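Local atomic coordinates of taurocyamine kinase (Schistosoma mansoni, PDB entry 4WOE), a protein that reversibly transfers a phosphoryl group from ATP to the guanidino compound taurocyamine, a magnesium-dependent reaction yielding N-phosphotaurocyamine and ADP. Residues L61-D66 / I265-S270; V122-T127 / T274-S279. The protein carries 4 engineered substitutions. One frame throughout, in Å; residues are numbered along the deposited sequence.

How the interactions relate
Starting from the N terminus, the chain runs through 61-66, a loop between helix 46-55 and helix 69-72, then enters strand 117-126, on which 122-127 lies for most of its length. Nearly two hundred residues after the first of these, 265-270 returns to close interaction 1, and 274-279 follows at once to close interaction 2 against that strand. The two loops therefore cross: each segment of one contact alternates with a segment of the other. Interaction 1 joins the N-terminal region to the catalytic part around taurocyamine, while interaction 2 pairs neighbouring strands of the central sheet beside ADP. The contacts also touch, with Thr127 OG1 2.6 Å from Ile265 O, a probable hydrogen bond.

Interaction 1: L61-D66 / I265-S270; sequences LPRSCD and ITFCPS. With 3S5 (Taurocyamine), chain E.
Arg63 lays its aliphatic stem over one face of the Phe267 ring, a CH-pi contact with CB 4.0 Å from the ring centroid. The chain then bends at chi2 (-59°) and carries the guanidinium past the rim, its plane nearly perpendicular to the ring. Over one guanidinium face sits the sulfur of Cys268, the predicted active-site residue, with SG 3.5 Å from Arg63 NH1. Apolar contacts continue toward Leu61 and Pro62: Leu61 CD1 packs on Ser270 CB at 3.6 Å, and Pro269 sets its CD 3.3 Å from Pro62 O, the two rings only loosely approaching at their CG atoms.

Ser64 OG donates a hydrogen bond to Phe267 O at 2.8 Å. Within 61-66, Arg63 NH1 also donates to Pro62 O, from above the carbonyl plane, which helps fix the guanidinium's rotation.

Taurocyamine is held at both ends. Sulfonate O10 accepts from Leu61 N (2.9 Å) and Arg63 NH1, and O08 from Arg63 NH2 (3.0 Å); at the other end, guanidino N01 donates to Ser270 OG (3.1 Å) and lies near Cys268 SG. Of the two segments, 61-66 bonds to the sulfonate and 265-270 to the guanidino group, which receives the phosphoryl group in the reaction.

Around this buried junction, helix 74-84 covers Leu61 and Pro62, helix 46-55 backs Pro62 and Cys65, and Tyr70 of helix 69-72 bonds to Thr266 O, while Phe133 meets the Phe267 ring edge-to-face.

Interaction 2: V122-T127 / T274-S279; sequences VRLGRT and TTLRAS. With ADP (adenosine-5'-diphosphate), chain C.
Arg123 spreads its guanidinium against Arg277, whose CB lies over the centre of one face, 3.8 Å from the plane. The chain reaches there by turning CG between the backbone N and the carbonyl carbon (chi1 67°) and bending at chi2. Both arginines converge on one beta-phosphate oxygen of ADP: Arg123 NE donates to O3B at 2.6 Å and Arg277 NE at 2.9 Å, the latter nearly straight. Arg123 NH2 donates to O1B, Arg277 NH1 to the bridging O3A, and Asp320 forms a salt bridge with Arg277 NH2.

Behind the arginines, strands 122-126 and 277-279 are antiparallel neighbours in the central sheet of the phosphagen kinase catalytic domain. Arg123 and Arg277 form a hydrogen-bonded pair, N to O both ways; Val122 and Ala278 form the next, non-hydrogen-bonded pair. These two share the other face, Val122 CG2 against Ala278 CB at 3.8 Å, packed against helices 236-250 and 331-355; Val122 CG1 also meets Leu276 CD2 of the adjoining loop.

Beyond the regular pairing, Thr275 OG1 accepts a 177° bond from Gly125 N at 2.8 Å and donates to Thr274 O. Water 1 links that carbonyl to Arg126 NH2. At the opposite end, Ser279 OG donates to adenine N7 at 2.8 Å.

Interaction 1: L61-D66 / I265-S270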
loop_
_atom_site.group_PDB
_atom_site.type_symbol
_atom_site.label_atom_id
_atom_site.label_comp_id
_atom_site.label_asym_id
_atom_site.label_seq_id
_atom_site.Cartn_x
_atom_site.Cartn_y
_atom_site.Cartn_z
ATOM N N LEU A 61 4.544 11.482 15.284
ATOM C CA LEU A 61 4.162 11.602 16.694
ATOM C C LEU A 61 4.888 12.728 17.433
ATOM O O LEU A 61 5.942 13.190 16.982
ATOM C CB LEU A 61 4.423 10.269 17.409
ATOM C CG LEU A 61 3.635 9.108 16.804
ATOM C CD1 LEU A 61 4.127 7.769 17.323
ATOM C CD2 LEU A 61 2.156 9.285 17.096
ATOM N N PRO A 62 4.327 13.158 18.581
ATOM C CA PRO A 62 5.045 14.012 19.530
ATOM C C PRO A 62 5.995 13.192 20.366
ATOM O O PRO A 62 6.061 11.970 20.198
ATOM C CB PRO A 62 3.934 14.554 20.416
ATOM C CG PRO A 62 2.972 13.378 20.480
ATOM C CD PRO A 62 2.964 12.856 19.068
ATOM N N ARG A 63 6.699 13.854 21.280
ATOM C CA ARG A 63 7.398 13.153 22.334
ATOM C C ARG A 63 6.842 13.614 23.691
ATOM O O ARG A 63 5.804 14.276 23.757
ATOM C CB ARG A 63 8.909 13.383 22.215
ATOM C CG ARG A 63 9.505 12.903 20.865
ATOM C CD ARG A 63 9.259 11.402 20.649
ATOM N NE ARG A 63 9.962 10.857 19.485
ATOM C CZ ARG A 63 9.433 10.716 18.270
ATOM N NH1 ARG A 63 8.186 11.091 18.044
ATOM N NH2 ARG A 63 10.148 10.195 17.279
ATOM N N SER A 64 7.511 13.247 24.778
ATOM C CA SER A 64 7.014 13.612 26.089
ATOM C C SER A 64 8.095 14.343 26.879
ATOM O O SER A 64 9.249 13.902 26.918
ATOM C CB SER A 64 6.533 12.366 26.843
ATOM O OG SER A 64 7.406 11.274 26.646
ATOM N N CYS A 65 7.727 15.451 27.512
ATOM C CA CYS A 65 8.712 16.219 28.282
ATOM C C CYS A 65 9.231 15.410 29.464
ATOM O O CYS A 65 10.376 15.582 29.894
ATOM C CB CYS A 65 8.120 17.544 28.763
ATOM S SG CYS A 65 6.591 17.386 29.708
ATOM N N ASP A 66 8.384 14.508 29.954
ATOM C CA ASP A 66 8.735 13.555 31.016
ATOM C C ASP A 66 7.586 12.533 31.148
ATOM O O ASP A 66 6.547 12.677 30.493
ATOM C CB ASP A 66 8.995 14.284 32.342
ATOM C CG ASP A 66 7.775 15.042 32.830
ATOM O OD1 ASP A 66 6.878 14.398 33.427
ATOM O OD2 ASP A 66 7.706 16.271 32.598
ATOM N N ILE A 265 5.680 3.242 30.560
ATOM C CA ILE A 265 5.823 4.572 29.998
ATOM C C ILE A 265 7.112 4.665 29.200
ATOM O O ILE A 265 8.162 4.215 29.669
ATOM C CB ILE A 265 5.814 5.645 31.110
ATOM C CG1 ILE A 265 4.527 5.531 31.944
ATOM C CG2 ILE A 265 5.927 7.034 30.513
ATOM C CD1 ILE A 265 3.258 5.930 31.186
ATOM N N THR A 266 7.028 5.242 27.996
ATOM C CA THR A 266 8.207 5.494 27.169
ATOM C C THR A 266 8.228 6.919 26.652
ATOM O O THR A 266 7.228 7.619 26.701
ATOM C CB THR A 266 8.283 4.525 25.951
ATOM O OG1 THR A 266 7.108 4.657 25.133
ATOM C CG2 THR A 266 8.391 3.094 26.418
ATOM N N PHE A 267 9.373 7.322 26.109
ATOM C CA PHE A 267 9.570 8.659 25.566
ATOM C C PHE A 267 8.674 8.924 24.359
ATOM O O PHE A 267 8.018 9.967 24.264
ATOM C CB PHE A 267 11.043 8.835 25.194
ATOM C CG PHE A 267 11.392 10.196 24.650
ATOM C CD1 PHE A 267 11.219 11.339 25.423
ATOM C CD2 PHE A 267 11.952 10.321 23.385
ATOM C CE1 PHE A 267 11.570 12.583 24.932
ATOM C CE2 PHE A 267 12.310 11.551 22.888
ATOM C CZ PHE A 267 12.121 12.690 23.661
ATOM N N CYS A 268 8.647 7.978 23.432
ATOM C CA CYS A 268 7.794 8.118 22.274
ATOM C C CYS A 268 6.542 7.278 22.483
ATOM O O CYS A 268 6.617 6.119 22.900
ATOM C CB CYS A 268 8.536 7.714 20.998
ATOM S SG CYS A 268 7.550 7.937 19.484
ATOM N N PRO A 269 5.371 7.872 22.223
ATOM C CA PRO A 269 4.088 7.177 22.382
ATOM C C PRO A 269 4.019 5.892 21.568
ATOM O O PRO A 269 3.191 5.028 21.853
ATOM C CB PRO A 269 3.069 8.203 21.869
ATOM C CG PRO A 269 3.721 9.517 22.109
ATOM C CD PRO A 269 5.194 9.302 21.915
ATOM N N SER A 270 4.882 5.765 20.565
ATOM C CA SER A 270 4.843 4.587 19.700
ATOM C C SER A 270 5.228 3.329 20.463
ATOM O O SER A 270 4.800 2.242 20.086
ATOM C CB SER A 270 5.762 4.754 18.486
ATOM O OG SER A 270 7.107 4.874 18.900
HETATM N N01 3S5 E . 10.062 5.596 18.187
HETATM C C02 3S5 E . 10.007 6.351 17.123
HETATM N N03 3S5 E . 10.941 7.233 16.911
HETATM N N04 3S5 E . 8.976 6.219 16.233
HETATM C C05 3S5 E . 8.959 7.074 15.075
HETATM C C06 3S5 E . 7.816 8.078 15.206
HETATM S S07 3S5 E . 8.124 9.555 14.303
HETATM O O08 3S5 E . 9.595 9.926 14.348
HETATM O O09 3S5 E . 7.663 9.437 12.850
HETATM O O10 3S5 E . 7.293 10.619 14.973
#

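Interaction 2: V122-T127 / T274-S279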
loop_
_atom_site.group_PDB
_atom_site.type_symbol
_atom_site.label_atom_id
_atom_site.label_comp_id
_atom_site.label_asym_id
_atom_site.label_seq_id
_atom_site.Cartn_x
_atom_site.Cartn_y
_atom_site.Cartn_z
ATOM N N VAL A 122 15.655 -8.888 20.023
ATOM C CA VAL A 122 14.463 -8.432 20.745
ATOM C C VAL A 122 14.854 -7.281 21.670
ATOM O O VAL A 122 15.873 -7.357 22.348
ATOM C CB VAL A 122 13.782 -9.569 21.572
ATOM C CG1 VAL A 122 12.444 -9.073 22.145
ATOM C CG2 VAL A 122 13.547 -10.798 20.722
ATOM N N ARG A 123 14.067 -6.204 21.690
ATOM C CA ARG A 123 14.364 -5.136 22.648
ATOM C C ARG A 123 13.155 -4.616 23.391
ATOM O O ARG A 123 12.029 -4.682 22.912
ATOM C CB ARG A 123 15.065 -3.953 21.968
ATOM C CG ARG A 123 14.221 -3.197 20.968
ATOM C CD ARG A 123 13.499 -1.942 21.519
ATOM N NE ARG A 123 13.023 -1.166 20.375
ATOM C CZ ARG A 123 11.804 -0.653 20.233
ATOM N NH1 ARG A 123 10.900 -0.794 21.190
ATOM N NH2 ARG A 123 11.502 0.021 19.127
ATOM N N LEU A 124 13.444 -4.063 24.561
ATOM C CA LEU A 124 12.485 -3.424 25.448
ATOM C C LEU A 124 12.965 -2.012 25.733
ATOM O O LEU A 124 14.144 -1.720 25.548
ATOM C CB LEU A 124 12.380 -4.171 26.787
ATOM C CG LEU A 124 11.927 -5.621 26.814
ATOM C CD1 LEU A 124 12.042 -6.195 28.226
ATOM C CD2 LEU A 124 10.498 -5.667 26.299
ATOM N N GLY A 125 12.065 -1.166 26.229
ATOM C CA GLY A 125 12.441 0.115 26.800
ATOM C C GLY A 125 11.868 0.258 28.203
ATOM O O GLY A 125 10.834 -0.342 28.501
ATOM N N ARG A 126 12.530 1.034 29.067
ATOM C CA ARG A 126 11.977 1.317 30.397
ATOM C C ARG A 126 12.249 2.754 30.824
ATOM O O ARG A 126 13.309 3.308 30.529
ATOM C CB ARG A 126 12.558 0.374 31.466
ATOM C CG ARG A 126 12.194 -1.087 31.352
ATOM C CD ARG A 126 10.730 -1.291 31.668
ATOM N NE ARG A 126 10.385 -2.700 31.777
ATOM C CZ ARG A 126 9.894 -3.433 30.780
ATOM N NH1 ARG A 126 9.695 -2.896 29.580
ATOM N NH2 ARG A 126 9.590 -4.709 30.985
ATOM N N THR A 127 11.303 3.327 31.564
ATOM C CA THR A 127 11.486 4.612 32.227
ATOM C C THR A 127 11.696 4.360 33.702
ATOM O O THR A 127 11.011 3.521 34.290
ATOM C CB THR A 127 10.272 5.554 32.028
ATOM O OG1 THR A 127 10.052 5.771 30.628
ATOM C CG2 THR A 127 10.504 6.903 32.723
ATOM N N THR A 274 3.963 -2.953 26.006
ATOM C CA THR A 274 5.068 -3.896 26.122
ATOM C C THR A 274 6.409 -3.243 25.839
ATOM O O THR A 274 7.436 -3.698 26.353
ATOM C CB THR A 274 4.930 -5.096 25.149
ATOM O OG1 THR A 274 4.955 -4.622 23.799
ATOM C CG2 THR A 274 3.655 -5.869 25.398
ATOM N N THR A 275 6.401 -2.198 25.003
ATOM C CA THR A 275 7.628 -1.571 24.453
ATOM C C THR A 275 8.482 -2.570 23.640
ATOM O O THR A 275 9.606 -2.261 23.231
ATOM C CB THR A 275 8.521 -0.947 25.570
ATOM O OG1 THR A 275 9.377 -1.948 26.127
ATOM C CG2 THR A 275 7.672 -0.337 26.680
ATOM N N LEU A 276 7.929 -3.761 23.399
ATOM C CA LEU A 276 8.692 -4.884 22.856
ATOM C C LEU A 276 8.718 -4.910 21.316
ATOM O O LEU A 276 7.681 -4.889 20.649
ATOM C CB LEU A 276 8.117 -6.197 23.400
ATOM C CG LEU A 276 8.945 -7.487 23.385
ATOM C CD1 LEU A 276 8.500 -8.411 24.501
ATOM C CD2 LEU A 276 8.781 -8.185 22.070
ATOM N N ARG A 277 9.921 -4.977 20.758
ATOM C CA ARG A 277 10.077 -5.140 19.323
ATOM C C ARG A 277 10.995 -6.318 19.054
ATOM O O ARG A 277 12.199 -6.230 19.276
ATOM C CB ARG A 277 10.630 -3.858 18.685
ATOM C CG ARG A 277 10.634 -3.873 17.161
ATOM C CD ARG A 277 11.112 -2.537 16.583
ATOM N NE ARG A 277 12.517 -2.556 16.203
ATOM C CZ ARG A 277 12.976 -3.115 15.082
ATOM N NH1 ARG A 277 14.275 -3.082 14.809
ATOM N NH2 ARG A 277 12.139 -3.705 14.232
ATOM N N ALA A 278 10.416 -7.430 18.618
ATOM C CA ALA A 278 11.188 -8.610 18.229
ATOM C C ALA A 278 11.400 -8.624 16.709
ATOM O O ALA A 278 10.444 -8.549 15.934
ATOM C CB ALA A 278 10.486 -9.877 18.683
ATOM N N SER A 279 12.650 -8.710 16.275
ATOM C CA SER A 279 12.932 -8.573 14.852
ATOM C C SER A 279 13.928 -9.585 14.317
ATOM O O SER A 279 14.779 -10.109 15.053
ATOM C CB SER A 279 13.468 -7.176 14.555
ATOM O OG SER A 279 14.794 -7.066 15.035
HETATM P PB ADP C . 14.995 -0.222 17.539
HETATM O O1B ADP C . 14.002 0.893 17.305
HETATM O O2B ADP C . 16.301 0.235 18.178
HETATM O O3B ADP C . 14.391 -1.486 18.139
HETATM P PA ADP C . 16.048 0.268 14.888
HETATM O O1A ADP C . 16.193 1.682 15.389
HETATM O O2A ADP C . 15.257 -0.026 13.636
HETATM O O3A ADP C . 15.441 -0.686 16.048
HETATM O "O5'" ADP C . 17.521 -0.351 14.725
HETATM C "C5'" ADP C . 18.690 0.222 15.314
HETATM C "C4'" ADP C . 19.824 -0.778 15.138
HETATM O "O4'" ADP C . 19.381 -2.101 15.498
HETATM C "C3'" ADP C . 20.271 -0.863 13.686
HETATM O "O3'" ADP C . 21.690 -1.067 13.668
HETATM C "C2'" ADP C . 19.633 -2.138 13.182
HETATM O "O2'" ADP C . 20.352 -2.719 12.094
HETATM C "C1'" ADP C . 19.703 -3.002 14.424
HETATM N N9 ADP C . 18.804 -4.179 14.310
HETATM C C8 ADP C . 17.451 -4.191 14.387
HETATM N N7 ADP C . 16.963 -5.456 14.235
HETATM C C5 ADP C . 18.020 -6.271 14.051
HETATM C C6 ADP C . 18.216 -7.727 13.830
HETATM N N6 ADP C . 17.143 -8.562 13.771
HETATM N N1 ADP C . 19.488 -8.181 13.696
HETATM C C2 ADP C . 20.545 -7.340 13.748
HETATM N N3 ADP C . 20.438 -6.012 13.951
HETATM C C4 ADP C . 19.225 -5.429 14.098
HETATM O O HOH W 1 8.009 -5.451 28.525
#